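Local coordinates for protein KauB (Pseudomonas aeruginosa PAO1, PDB 6B4R) that probably oxidises a broad range of aldehydes, aminoaldehydes among them, to the corresponding acids with NAD(P)+ as an aldehyde dehydrogenase, at residues K446-A450 with G451-V455. Residues are numbered along the deposited sequence; the frame is centred on the assembly and turned at random.
Sequences KALRA and GSVWV
V453 and A450 meet where the chain leaves helix 438-447 and turns into strand 452-455, a worked example of how a short connection lets a strand fold back against the helix that precedes it. The side chain of V453 points back toward the incoming segment. Its CG2 branch lies beside the backbone N, with CG1 anti to that nitrogen (chi1 177°), and this puts CG2 4.1 Å from A450 O, a loose van der Waals approach to the carbonyl. The other branch, CG1, turns to L448, with L448 CD1 and V453 CG1 4.4 Å apart, a long apolar contact between methyl ends. A450 is buried at the corner: its CB stands 3.9 Å from S452 O, its side chain also packs on A431 of strand 430-434, and G451 follows it directly at the bend. Between the two segments the contact is apolar and van der Waals, while backbone hydrogen bonds of G451 with G428 and of S452 with L429 and A431 fix the start of the strand. Within the connection, L448 is the first residue to depart from helical geometry, and R449 is the centre of an inverse gamma turn, closed by a weak hydrogen bond from A450 N to L448 O (3.0 Å). The side-chain amide of N423 spans the helix exit, accepting from R449 N at OD1 and donating to A447 O from ND2. Around the apolar pair, L448 also packs on A431 and V433 and on A422 of helix 415-423, while V453 rests on A445 of the preceding helix, enclosing both side chains in the buried layer between helices and sheet. Strand 430-434, helix 438-447 and strand 452-455, whose strands run parallel, thus form a beta-alpha-beta crossover, and these residues build its helix-to-strand return.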
loop_
_atom_site.group_PDB
_atom_site.type_symbol
_atom_site.label_atom_id
_atom_site.label_comp_id
_atom_site.label_asym_id
_atom_site.label_seq_id
_atom_site.Cartn_x
_atom_site.Cartn_y
_atom_site.Cartn_z
ATOM N N LYS A 446 10.639 10.815 17.814
ATOM C CA LYS A 446 9.433 10.060 18.125
ATOM C C LYS A 446 8.661 10.662 19.298
ATOM O O LYS A 446 7.449 10.477 19.405
ATOM C CB LYS A 446 9.762 8.593 18.403
ATOM C CG LYS A 446 9.993 7.771 17.152
ATOM C CD LYS A 446 9.554 6.333 17.353
ATOM C CE LYS A 446 10.310 5.674 18.492
ATOM N NZ LYS A 446 9.939 4.235 18.634
ATOM N N ALA A 447 9.362 11.386 20.165
ATOM C CA ALA A 447 8.749 11.947 21.368
ATOM C C ALA A 447 8.100 13.310 21.130
ATOM O O ALA A 447 7.256 13.743 21.914
ATOM C CB ALA A 447 9.772 12.034 22.497
ATOM N N LEU A 448 8.491 13.980 20.050
ATOM C CA LEU A 448 7.952 15.298 19.720
ATOM C C LEU A 448 6.589 15.200 19.042
ATOM O O LEU A 448 6.445 14.539 18.016
ATOM C CB LEU A 448 8.925 16.059 18.820
ATOM C CG LEU A 448 10.275 16.415 19.443
ATOM C CD1 LEU A 448 11.204 17.015 18.404
ATOM C CD2 LEU A 448 10.082 17.372 20.604
ATOM N N ARG A 449 5.591 15.867 19.613
ATOM C CA ARG A 449 4.239 15.830 19.067
ATOM C C ARG A 449 4.055 16.866 17.960
ATOM O O ARG A 449 3.430 17.904 18.170
ATOM C CB ARG A 449 3.209 16.050 20.178
ATOM C CG ARG A 449 3.339 15.069 21.336
ATOM C CD ARG A 449 2.956 13.658 20.920
ATOM N NE ARG A 449 1.525 13.541 20.652
ATOM C CZ ARG A 449 0.908 12.400 20.363
ATOM N NH1 ARG A 449 1.595 11.267 20.298
ATOM N NH2 ARG A 449 -0.398 12.391 20.136
ATOM N N ALA A 450 4.598 16.574 16.782
ATOM C CA ALA A 450 4.512 17.487 15.646
ATOM C C ALA A 450 4.387 16.727 14.328
ATOM O O ALA A 450 4.943 15.638 14.174
ATOM C CB ALA A 450 5.719 18.410 15.618
ATOM N N GLY A 451 3.654 17.306 13.381
ATOM C CA GLY A 451 3.414 16.669 12.098
ATOM C C GLY A 451 4.665 16.537 11.252
ATOM O O GLY A 451 4.791 15.603 10.458
ATOM N N SER A 452 5.588 17.479 11.418
ATOM C CA SER A 452 6.866 17.436 10.716
ATOM C C SER A 452 8.011 17.556 11.708
ATOM O O SER A 452 8.056 18.490 12.507
ATOM C CB SER A 452 6.963 18.560 9.678
ATOM O OG SER A 452 6.062 18.359 8.601
ATOM N N VAL A 453 8.933 16.601 11.665
ATOM C CA VAL A 453 10.136 16.681 12.481
ATOM C C VAL A 453 11.367 16.653 11.588
ATOM O O VAL A 453 11.576 15.704 10.837
ATOM C CB VAL A 453 10.219 15.534 13.500
ATOM C CG1 VAL A 453 11.519 15.619 14.286
ATOM C CG2 VAL A 453 9.025 15.570 14.437
ATOM N N TRP A 454 12.178 17.701 11.665
ATOM C CA TRP A 454 13.376 17.784 10.841
ATOM C C TRP A 454 14.634 17.536 11.666
ATOM O O TRP A 454 14.830 18.140 12.720
ATOM C CB TRP A 454 13.438 19.130 10.112
ATOM C CG TRP A 454 12.228 19.379 9.258
ATOM C CD1 TRP A 454 11.747 18.574 8.269
ATOM C CD2 TRP A 454 11.344 20.506 9.322
ATOM N NE1 TRP A 454 10.619 19.128 7.712
ATOM C CE2 TRP A 454 10.352 20.315 8.340
ATOM C CE3 TRP A 454 11.297 21.660 10.111
ATOM C CZ2 TRP A 454 9.325 21.233 8.126
ATOM C CZ3 TRP A 454 10.278 22.569 9.898
ATOM C CH2 TRP A 454 9.306 22.350 8.916
ATOM N N VAL A 455 15.477 16.628 11.186
ATOM C CA VAL A 455 16.694 16.264 11.899
ATOM C C VAL A 455 17.927 16.737 11.141
ATOM O O VAL A 455 18.108 16.404 9.968
ATOM C CB VAL A 455 16.789 14.741 12.121
ATOM C CG1 VAL A 455 18.040 14.398 12.918
ATOM C CG2 VAL A 455 15.544 14.225 12.827
#